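Local coordinates for cell surface protein (Faecalibacterium prausnitzii A2-165, PDB 4GT6) that is of unknown function but carries extracellular leucine-rich repeats, which may bind other proteins at the cell surface, at residues 51-56 with 75-80; 101-106 with 124-129; 221-226 with 233-238; 251-256 with 274-279. One frame throughout, in Å; residues are numbered along the deposited sequence.

Interaction 1. Residues 51-56 with 75-80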
# COMPACT_ATOMS: atom_id res chain seq x y z
N VAL A 51 18.31 17.64 23.52
CA VAL A 51 17.97 16.34 22.93
C VAL A 51 17.51 16.56 21.48
O VAL A 51 16.43 17.10 21.24
CB VAL A 51 16.91 15.61 23.79
CG1 VAL A 51 16.39 14.35 23.10
CG2 VAL A 51 17.49 15.27 25.17
N SER A 52 18.32 16.13 20.51
CA SER A 52 18.03 16.33 19.07
C SER A 52 17.39 15.11 18.42
O SER A 52 16.86 15.22 17.31
CB SER A 52 19.31 16.69 18.31
OG SER A 52 20.22 15.59 18.40
N LYS A 53 17.43 13.95 19.10
CA LYS A 53 16.90 12.74 18.47
C LYS A 53 16.34 11.76 19.46
O LYS A 53 16.88 11.57 20.55
CB LYS A 53 18.04 12.06 17.65
CG LYS A 53 17.65 10.71 17.02
CD LYS A 53 18.78 10.14 16.14
CE LYS A 53 18.40 8.80 15.51
NZ LYS A 53 19.60 8.25 14.79
N ILE A 54 15.22 11.12 19.06
CA ILE A 54 14.66 9.96 19.78
C ILE A 54 15.28 8.77 19.07
O ILE A 54 15.01 8.56 17.89
CB ILE A 54 13.13 9.95 19.75
CG1 ILE A 54 12.57 11.21 20.48
CG2 ILE A 54 12.62 8.62 20.41
CD1 ILE A 54 11.11 11.48 20.15
N GLY A 55 16.14 8.04 19.77
CA GLY A 55 16.86 6.94 19.16
C GLY A 55 15.99 5.82 18.64
O GLY A 55 14.80 5.70 19.00
N ASP A 56 16.58 4.97 17.80
CA ASP A 56 15.87 3.79 17.29
C ASP A 56 15.30 2.96 18.45
O ASP A 56 15.98 2.69 19.45
CB ASP A 56 16.84 2.90 16.45
CG ASP A 56 17.35 3.51 15.14
OD1 ASP A 56 16.96 4.66 14.82
OD2 ASP A 56 18.06 2.81 14.39
N VAL A 75 13.99 18.30 19.14
CA VAL A 75 14.08 17.04 18.40
C VAL A 75 13.95 17.28 16.89
O VAL A 75 12.91 17.76 16.41
CB VAL A 75 13.03 16.00 18.92
CG1 VAL A 75 12.97 14.78 18.00
CG2 VAL A 75 13.38 15.56 20.36
N THR A 76 14.98 16.85 16.15
CA THR A 76 14.96 17.00 14.68
C THR A 76 14.84 15.63 13.99
O THR A 76 14.69 15.56 12.77
CB THR A 76 16.23 17.75 14.21
OG1 THR A 76 17.38 16.95 14.52
CG2 THR A 76 16.35 19.16 14.82
N GLU A 77 14.96 14.54 14.76
CA GLU A 77 14.91 13.19 14.19
C GLU A 77 14.22 12.22 15.11
O GLU A 77 14.49 12.21 16.31
CB GLU A 77 16.34 12.68 13.90
CG GLU A 77 16.36 11.34 13.19
CD GLU A 77 17.69 10.88 12.62
OE1 GLU A 77 18.66 11.67 12.57
OE2 GLU A 77 17.76 9.70 12.20
N ILE A 78 13.39 11.36 14.53
CA ILE A 78 12.72 10.26 15.22
C ILE A 78 13.30 9.00 14.59
O ILE A 78 13.22 8.81 13.37
CB ILE A 78 11.17 10.32 15.17
CG1 ILE A 78 10.66 11.58 15.91
CG2 ILE A 78 10.58 9.04 15.85
CD1 ILE A 78 9.20 11.91 15.67
N GLY A 79 13.92 8.18 15.43
CA GLY A 79 14.58 6.96 14.98
C GLY A 79 13.64 5.89 14.45
O GLY A 79 12.42 5.97 14.62
N SER A 80 14.23 4.86 13.82
CA SER A 80 13.43 3.76 13.29
C SER A 80 12.75 3.01 14.42
O SER A 80 13.32 2.86 15.52
CB SER A 80 14.29 2.82 12.45
OG SER A 80 15.30 2.21 13.24
O HOH W 1 20.96 10.49 13.33

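Interaction 2. Residues 101-106 with 124-129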
# COMPACT_ATOMS: atom_id res chain seq x y z
N CYS A 101 10.10 20.69 14.95
CA CYS A 101 11.40 20.84 14.28
C CYS A 101 11.88 19.48 13.75
O CYS A 101 13.02 19.35 13.29
CB CYS A 101 12.42 21.49 15.20
SG CYS A 101 12.08 23.25 15.51
N VAL A 102 10.97 18.48 13.77
CA VAL A 102 11.28 17.14 13.26
C VAL A 102 11.52 17.20 11.74
O VAL A 102 10.64 17.65 11.00
CB VAL A 102 10.17 16.10 13.59
CG1 VAL A 102 10.50 14.75 12.94
CG2 VAL A 102 9.98 15.96 15.10
N LYS A 103 12.71 16.78 11.30
CA LYS A 103 13.07 16.78 9.88
C LYS A 103 13.06 15.38 9.30
O LYS A 103 12.86 15.23 8.11
CB LYS A 103 14.47 17.38 9.69
CG LYS A 103 14.59 18.86 10.09
CD LYS A 103 13.48 19.75 9.53
CE LYS A 103 13.73 20.20 8.11
NZ LYS A 103 12.69 21.18 7.66
N LYS A 104 13.36 14.37 10.13
CA LYS A 104 13.51 13.00 9.64
C LYS A 104 12.75 12.03 10.53
O LYS A 104 12.85 12.13 11.75
CB LYS A 104 15.00 12.64 9.62
CG LYS A 104 15.30 11.22 9.13
CD LYS A 104 16.81 11.01 8.91
CE LYS A 104 17.08 9.62 8.39
NZ LYS A 104 18.52 9.40 8.10
N ILE A 105 11.99 11.11 9.92
CA ILE A 105 11.25 10.07 10.64
C ILE A 105 11.72 8.73 10.07
O ILE A 105 11.68 8.53 8.85
CB ILE A 105 9.70 10.27 10.57
CG1 ILE A 105 9.27 11.59 11.26
CG2 ILE A 105 8.95 9.05 11.21
CD1 ILE A 105 7.80 11.97 11.03
N GLY A 106 12.22 7.85 10.95
CA GLY A 106 12.80 6.56 10.56
C GLY A 106 11.80 5.51 10.12
O GLY A 106 10.59 5.69 10.28
N SER A 124 7.04 19.87 9.36
CA SER A 124 8.26 20.40 8.73
C SER A 124 9.28 19.29 8.35
O SER A 124 10.46 19.56 8.17
CB SER A 124 8.92 21.44 9.63
OG SER A 124 9.35 20.84 10.84
N VAL A 125 8.78 18.07 8.17
CA VAL A 125 9.58 16.90 7.83
C VAL A 125 10.09 17.00 6.37
O VAL A 125 9.41 17.56 5.51
CB VAL A 125 8.76 15.61 8.09
CG1 VAL A 125 7.70 15.35 7.01
CG2 VAL A 125 9.66 14.41 8.30
N THR A 126 11.31 16.49 6.11
CA THR A 126 11.87 16.46 4.76
C THR A 126 12.11 15.02 4.36
O THR A 126 12.30 14.75 3.18
CB THR A 126 13.14 17.31 4.63
OG1 THR A 126 14.13 16.82 5.53
CG2 THR A 126 12.88 18.81 4.79
N GLU A 127 12.16 14.08 5.34
CA GLU A 127 12.41 12.66 5.04
C GLU A 127 11.58 11.78 5.92
O GLU A 127 11.58 11.96 7.14
CB GLU A 127 13.90 12.27 5.26
CG GLU A 127 14.92 12.99 4.40
CD GLU A 127 16.33 12.57 4.76
OE1 GLU A 127 16.76 11.49 4.32
OE2 GLU A 127 16.97 13.29 5.57
N ILE A 128 10.86 10.85 5.32
CA ILE A 128 10.05 9.86 6.05
C ILE A 128 10.39 8.51 5.42
O ILE A 128 10.18 8.33 4.20
CB ILE A 128 8.53 10.14 6.05
CG1 ILE A 128 8.16 11.60 6.34
CG2 ILE A 128 7.87 9.20 7.03
CD1 ILE A 128 6.64 11.96 5.98
N ASP A 129 10.87 7.56 6.23
CA ASP A 129 11.31 6.28 5.67
C ASP A 129 10.19 5.24 5.66
O ASP A 129 9.08 5.49 6.13
CB ASP A 129 12.55 5.76 6.42
CG ASP A 129 13.59 5.06 5.54
OD1 ASP A 129 13.23 4.56 4.42
OD2 ASP A 129 14.77 4.95 5.99
O HOH W 2 8.10 18.47 11.48
O HOH W 3 15.86 15.24 7.04

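Interaction 3. Residues 221-226 with 233-238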
# COMPACT_ATOMS: atom_id res chain seq x y z
N ASP A 221 -9.50 9.73 -18.63
CA ASP A 221 -10.90 9.33 -18.42
C ASP A 221 -11.06 8.72 -16.99
O ASP A 221 -11.62 7.63 -16.81
CB ASP A 221 -11.36 8.36 -19.53
CG ASP A 221 -12.80 7.86 -19.42
OD1 ASP A 221 -13.67 8.66 -19.02
OD2 ASP A 221 -13.04 6.66 -19.73
N ASN A 222 -10.50 9.42 -15.99
CA ASN A 222 -10.58 9.07 -14.55
C ASN A 222 -10.02 7.65 -14.23
O ASN A 222 -10.58 6.91 -13.44
CB ASN A 222 -12.04 9.19 -14.07
CG ASN A 222 -12.15 9.15 -12.56
OD1 ASN A 222 -11.23 9.51 -11.85
ND2 ASN A 222 -13.28 8.71 -12.05
N VAL A 223 -8.94 7.28 -14.88
CA VAL A 223 -8.26 6.00 -14.65
C VAL A 223 -6.79 6.32 -14.61
O VAL A 223 -6.33 7.13 -15.42
CB VAL A 223 -8.62 4.95 -15.75
CG1 VAL A 223 -7.82 3.66 -15.57
CG2 VAL A 223 -10.12 4.64 -15.77
N LEU A 224 -6.03 5.73 -13.66
CA LEU A 224 -4.61 6.04 -13.58
C LEU A 224 -3.80 5.05 -14.41
O LEU A 224 -3.97 3.84 -14.28
CB LEU A 224 -4.13 6.01 -12.11
CG LEU A 224 -2.70 6.54 -11.86
CD1 LEU A 224 -2.57 8.04 -12.21
CD2 LEU A 224 -2.33 6.32 -10.37
N TYR A 225 -2.88 5.59 -15.21
CA TYR A 225 -1.98 4.82 -16.06
C TYR A 225 -0.54 5.16 -15.78
O TYR A 225 -0.25 6.23 -15.24
CB TYR A 225 -2.25 5.13 -17.57
CG TYR A 225 -3.62 4.71 -18.04
CD1 TYR A 225 -4.71 5.57 -17.94
CD2 TYR A 225 -3.85 3.43 -18.55
CE1 TYR A 225 -6.00 5.16 -18.30
CE2 TYR A 225 -5.13 3.02 -18.94
CZ TYR A 225 -6.20 3.90 -18.82
OH TYR A 225 -7.46 3.49 -19.18
N GLU A 226 0.36 4.28 -16.22
CA GLU A 226 1.80 4.51 -16.28
C GLU A 226 2.13 4.58 -17.77
O GLU A 226 1.80 3.64 -18.49
CB GLU A 226 2.58 3.37 -15.61
CG GLU A 226 4.09 3.51 -15.78
CD GLU A 226 4.83 2.39 -15.08
OE1 GLU A 226 4.94 2.43 -13.84
OE2 GLU A 226 5.14 1.39 -15.77
N TYR A 233 1.15 2.00 -22.45
CA TYR A 233 0.58 2.32 -21.16
C TYR A 233 0.29 1.05 -20.38
O TYR A 233 -0.06 0.03 -20.98
CB TYR A 233 -0.74 3.10 -21.31
CG TYR A 233 -0.63 4.49 -21.88
CD1 TYR A 233 -0.42 4.70 -23.23
CD2 TYR A 233 -0.83 5.60 -21.07
CE1 TYR A 233 -0.39 5.98 -23.78
CE2 TYR A 233 -0.79 6.90 -21.60
CZ TYR A 233 -0.60 7.08 -22.96
OH TYR A 233 -0.57 8.35 -23.48
N ALA A 234 0.37 1.14 -19.07
CA ALA A 234 -0.10 0.08 -18.17
C ALA A 234 -1.24 0.70 -17.37
O ALA A 234 -1.09 1.83 -16.87
CB ALA A 234 1.02 -0.40 -17.24
N LEU A 235 -2.37 0.00 -17.25
CA LEU A 235 -3.48 0.51 -16.43
C LEU A 235 -3.15 0.14 -14.98
O LEU A 235 -3.01 -1.05 -14.68
CB LEU A 235 -4.82 -0.12 -16.89
CG LEU A 235 -6.09 0.59 -16.41
CD1 LEU A 235 -7.26 0.24 -17.33
CD2 LEU A 235 -6.49 0.19 -14.96
N ILE A 236 -3.01 1.13 -14.10
CA ILE A 236 -2.58 0.80 -12.74
C ILE A 236 -3.69 0.98 -11.69
O ILE A 236 -3.67 0.24 -10.70
CB ILE A 236 -1.26 1.51 -12.36
CG1 ILE A 236 -1.40 3.03 -12.19
CG2 ILE A 236 -0.06 1.12 -13.35
CD1 ILE A 236 -0.13 3.69 -11.66
N ARG A 237 -4.68 1.89 -11.89
CA ARG A 237 -5.74 2.05 -10.90
C ARG A 237 -7.04 2.55 -11.52
O ARG A 237 -7.13 3.69 -11.99
CB ARG A 237 -5.31 3.00 -9.75
CG ARG A 237 -6.33 3.20 -8.64
CD ARG A 237 -6.45 1.97 -7.72
NE ARG A 237 -7.53 1.07 -8.14
CZ ARG A 237 -7.84 -0.06 -7.52
NH1 ARG A 237 -7.10 -0.49 -6.49
NH2 ARG A 237 -8.89 -0.78 -7.91
N TYR A 238 -8.05 1.67 -11.51
CA TYR A 238 -9.42 2.00 -11.88
C TYR A 238 -10.14 2.30 -10.55
O TYR A 238 -10.01 1.50 -9.63
CB TYR A 238 -10.07 0.85 -12.64
CG TYR A 238 -11.49 1.17 -13.10
CD1 TYR A 238 -12.58 0.92 -12.27
CD2 TYR A 238 -11.73 1.65 -14.38
CE1 TYR A 238 -13.88 1.21 -12.68
CE2 TYR A 238 -13.03 1.91 -14.82
CZ TYR A 238 -14.10 1.69 -13.96
OH TYR A 238 -15.37 1.96 -14.39

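Interaction 4. Residues 251-256 with 274-279. With EDO (1,2-ethanediol), chain I; EDO (1,2-ethanediol), chain B.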
# COMPACT_ATOMS: atom_id res chain seq x y z
N ASN A 251 -7.35 1.08 -26.47
CA ASN A 251 -6.32 0.56 -27.36
C ASN A 251 -5.03 1.37 -27.05
O ASN A 251 -5.11 2.58 -26.84
CB ASN A 251 -6.76 0.76 -28.81
CG ASN A 251 -5.75 0.31 -29.82
OD1 ASN A 251 -5.03 -0.66 -29.60
ND2 ASN A 251 -5.68 1.01 -30.96
N GLY A 252 -3.90 0.69 -26.96
CA GLY A 252 -2.64 1.35 -26.60
C GLY A 252 -2.19 0.97 -25.20
O GLY A 252 -1.06 1.28 -24.80
N VAL A 253 -3.07 0.28 -24.44
CA VAL A 253 -2.75 -0.24 -23.10
C VAL A 253 -2.12 -1.62 -23.31
O VAL A 253 -2.72 -2.46 -23.99
CB VAL A 253 -3.98 -0.30 -22.16
CG1 VAL A 253 -3.65 -1.08 -20.86
CG2 VAL A 253 -4.48 1.11 -21.83
N ALA A 254 -0.90 -1.82 -22.80
CA ALA A 254 -0.18 -3.09 -23.00
C ALA A 254 -0.31 -4.03 -21.82
O ALA A 254 -0.05 -5.23 -21.95
CB ALA A 254 1.29 -2.79 -23.24
N ARG A 255 -0.71 -3.50 -20.66
CA ARG A 255 -0.76 -4.30 -19.44
C ARG A 255 -1.82 -3.79 -18.48
O ARG A 255 -2.00 -2.58 -18.36
CB ARG A 255 0.64 -4.23 -18.75
CG ARG A 255 0.68 -4.78 -17.29
CD ARG A 255 2.04 -5.29 -16.88
NE ARG A 255 2.05 -5.76 -15.48
CZ ARG A 255 1.95 -7.03 -15.10
NH1 ARG A 255 1.79 -8.00 -16.00
NH2 ARG A 255 2.01 -7.35 -13.81
N ILE A 256 -2.49 -4.72 -17.80
CA ILE A 256 -3.38 -4.41 -16.69
C ILE A 256 -2.54 -4.78 -15.48
O ILE A 256 -2.24 -5.97 -15.29
CB ILE A 256 -4.76 -5.14 -16.72
CG1 ILE A 256 -5.54 -4.84 -18.00
CG2 ILE A 256 -5.58 -4.75 -15.47
CD1 ILE A 256 -6.61 -5.93 -18.32
N ASP A 274 -6.73 -5.83 -27.91
CA ASP A 274 -5.72 -6.85 -28.20
C ASP A 274 -4.29 -6.34 -27.94
O ASP A 274 -3.36 -7.15 -27.90
CB ASP A 274 -5.87 -7.39 -29.63
CG ASP A 274 -7.16 -8.17 -29.85
OD1 ASP A 274 -7.71 -8.72 -28.86
OD2 ASP A 274 -7.62 -8.24 -31.01
N SER A 275 -4.13 -5.02 -27.67
CA SER A 275 -2.81 -4.47 -27.29
C SER A 275 -2.42 -4.97 -25.89
O SER A 275 -1.23 -4.95 -25.56
CB SER A 275 -2.79 -2.94 -27.36
OG SER A 275 -3.76 -2.32 -26.53
N VAL A 276 -3.39 -5.43 -25.06
CA VAL A 276 -3.07 -5.95 -23.71
C VAL A 276 -2.38 -7.31 -23.87
O VAL A 276 -2.97 -8.25 -24.44
CB VAL A 276 -4.31 -6.05 -22.77
CG1 VAL A 276 -3.97 -6.80 -21.47
CG2 VAL A 276 -4.85 -4.65 -22.44
N VAL A 277 -1.15 -7.41 -23.38
CA VAL A 277 -0.38 -8.66 -23.50
C VAL A 277 -0.22 -9.36 -22.15
O VAL A 277 0.20 -10.52 -22.12
CB VAL A 277 0.99 -8.49 -24.21
CG1 VAL A 277 0.81 -7.96 -25.64
CG2 VAL A 277 1.95 -7.60 -23.41
N SER A 278 -0.49 -8.67 -21.04
CA SER A 278 -0.38 -9.30 -19.71
C SER A 278 -1.30 -8.65 -18.70
O SER A 278 -1.66 -7.48 -18.82
CB SER A 278 1.06 -9.27 -19.19
OG SER A 278 1.51 -7.96 -18.93
N ILE A 279 -1.69 -9.43 -17.70
CA ILE A 279 -2.56 -9.05 -16.58
C ILE A 279 -1.83 -9.40 -15.29
O ILE A 279 -1.32 -10.52 -15.18
CB ILE A 279 -3.92 -9.78 -16.65
CG1 ILE A 279 -4.63 -9.57 -18.01
CG2 ILE A 279 -4.83 -9.34 -15.51
CD1 ILE A 279 -5.83 -10.52 -18.23
C1 EDO I . -11.10 -8.30 -27.88
O1 EDO I . -9.95 -7.47 -27.91
C2 EDO I . -11.07 -9.32 -29.06
O2 EDO I . -9.98 -10.22 -28.88
C1 EDO B . 2.20 -10.79 -12.02
O1 EDO B . 1.60 -9.60 -11.49
C2 EDO B . 1.59 -11.16 -13.39
O2 EDO B . 2.30 -10.52 -14.44
O HOH W 4 -5.51 -3.22 -29.80

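Interaction 1. Residues 51-56 with 75-80
Ile54 and Val75 bring the largest areas into this contact, meeting on its buried side. The CD1 methyl of Ile54 lies 4.4 Å from CG1 of Val75 and 4.3 Å from CG1 of Ile78, while Ile38, Ile71 and Ala82 pack round Ile54 from elsewhere in the chain. Val75 also sets CG2 against CG1 of Val51. Ile54 bonds to 75-80 through both its N and its O: N donates to Glu77 O (3.0 Å) and O accepts from Gly79 N (2.7 Å). Two residues beyond the strand, Asp56 has CG anti to the carbonyl carbon, beside the backbone N (chi1 -67°), and its OD1 takes Ser80 N at 2.9 Å from above the carboxylate plane. On the other face Lys53 and Glu77 run side by side as extended chains pointing the same way, with a long salt bridge from NZ of Lys53 to OE2 of Glu77 (3.5 Å) and a water joining NZ to OE1. An alanine in place of Lys53 would probably cost the Glu77 carboxylate this charged mate and the water its bond from NZ. Apolar residues inward, polar ones outward and parallel backbone bonds between successive coils are characteristic of a leucine-rich repeat solenoid, here of the BspA type.

Interaction 2. Residues 101-106 with 124-129
Residues 101-106 and 124-129 run almost parallel, their end-to-end directions 7° apart, with Thr126 N and Glu127 N both donating to Lys103 O, Ile105 N to Glu127 O, and Asp129 N to Ile105 O. Lys103 has the most surface covered. Its chain bends at chi2 (-48°) and chi3 (-83°), curling back over the neighbouring coil, and NZ donates to Ser124 O at 2.8 Å in the plane of that carbonyl. On the way CE passes 3.7 Å from CG2 of Thr126. OG1 of Thr126 is 2.8 Å from a water, and that water donates to OE2 of Glu127 (2.7 Å) and, weakly, to Lys103 O. An alanine at Thr126 would probably strip this water of one of its partners and open a gap beside the end of Lys103. The opposite charges of Lys104 and Glu127 stay apart, NZ of Lys104 4.7 Å from OE1 of Glu127, as the side chains cross obliquely. A second water links Val102 O to Ser124 N, and the Ser124 hydroxyl is bonded to Ser100 O. On the buried side CB of Ile105 rests 4.1 Å from CG2 of Ile128, with Ile121 and Leu122 also against Ile105. Isoleucine packed beside isoleucine at matching positions of consecutive turns, with lysine and glutamate on the opposite face, marks the parallel sheet of the leucine-rich repeat solenoid.

Interaction 3. Residues 221-226 with 233-238
Leu224 sets CG anti to its backbone N (chi1 -170°) and Ile236 tucks CG1 between its own N and carbonyl carbon (chi1 69°), which puts CG of Leu224 3.8 Å from CG1 of Ile236. Farther out, CD2 of Leu224 lies 3.7 Å from CD1 of Ile236. On the other face Leu235 touches two partners with one atom: its CG lies 3.6 Å from CG1 of Val223, the side chains crossing at about a right angle, and 3.6 Å from CE2 of Tyr225. CG2 of Val223 lies 3.7 Å from CD2 of Tyr238. The Tyr233 ring meets Tyr225 with its edge, CD2 of Tyr233 being 3.8 Å from CB of Tyr225. The backbone forms an antiparallel hairpin containing a classic beta bulge, where Ile236 and Arg237 together stand opposite Leu224, whose O accepts from Ile236 N (2.9 Å) and Arg237 N (3.2 Å); beyond it Tyr225 and Leu235 form a non-hydrogen-bonded pair and Glu226 and Ala234 a hydrogen-bonded one. Arg237 grips Tyr238 O side-on with NE and NH2, that oxygen lying close to the guanidinium plane, while NH1 forms a salt bridge with Asp262. Phe247 of strand 246-248 packs against Val223, Tyr225 and Leu235, and Ile210 of strand 209-212 touches Leu224 and Arg237. Strand 233-237 is also paired in parallel with strand 253-256, joining the hairpin to the next coil.

Interaction 4. Residues 251-256 with 274-279
Asn251 begins the contact through a water that donates to its OD1 and accepts weakly from Ser275 N. From here two consecutive coils of the BspA-type leucine-rich repeat solenoid run alongside each other. Gly252 donates its N to OG of Ser275 at 3.0 Å; at its backbone angles (108°/-9°) a CB would press on the preceding carbonyl O. Val253 O accepts from the same hydroxyl at 2.7 Å, the OG standing above the carbonyl plane. Ser275 OG thus acts as acceptor and donor at once, tying two residues of one coil to the next. Inward, CG1 of Val253 and CG2 of Val276 lie 4.1 Å apart on side chains pointing the same way. Ala254 O takes Val277 N in a nearly straight bond of 2.8 Å. Arg255, extended as far as NE, aims NH1 at OG of Ser278 (2.9 Å), and this oxygen lies in the guanidinium plane. NE of Arg255 forms a salt bridge with Glu257, and NH1 and NH2 hold an ethanediol probably carried over from crystallisation. Ser278 and Glu257 together probably limit how the guanidinium can turn. Ile256 ends the segment: its N donates to Ser278 O at 3.1 Å, and its CD1 lies 4.2 Å from CG1 of Ile279.

In the fold
The four contacts follow one another along a curved solenoid. Interactions 1 and 2 share one sheet, their centres 10 Å apart: Thr76 O and Lys103 N are 2.8 Å apart, as are Ile78 O and Gly106 N. Interactions 3 and 4 share another, with centres 12 Å apart, Tyr233 O lying 2.7 Å from Ala254 N. The hairpin of interaction 3 thus forms one edge of a sheet that interaction 4 continues with parallel coils. The two pairs are well separated, about 47 Å between the centres of interactions 1 and 4. Interaction 4 lies toward the sodium ion bound at Ser297 and Glu320, which is about 10 Å from the side chain of Val277.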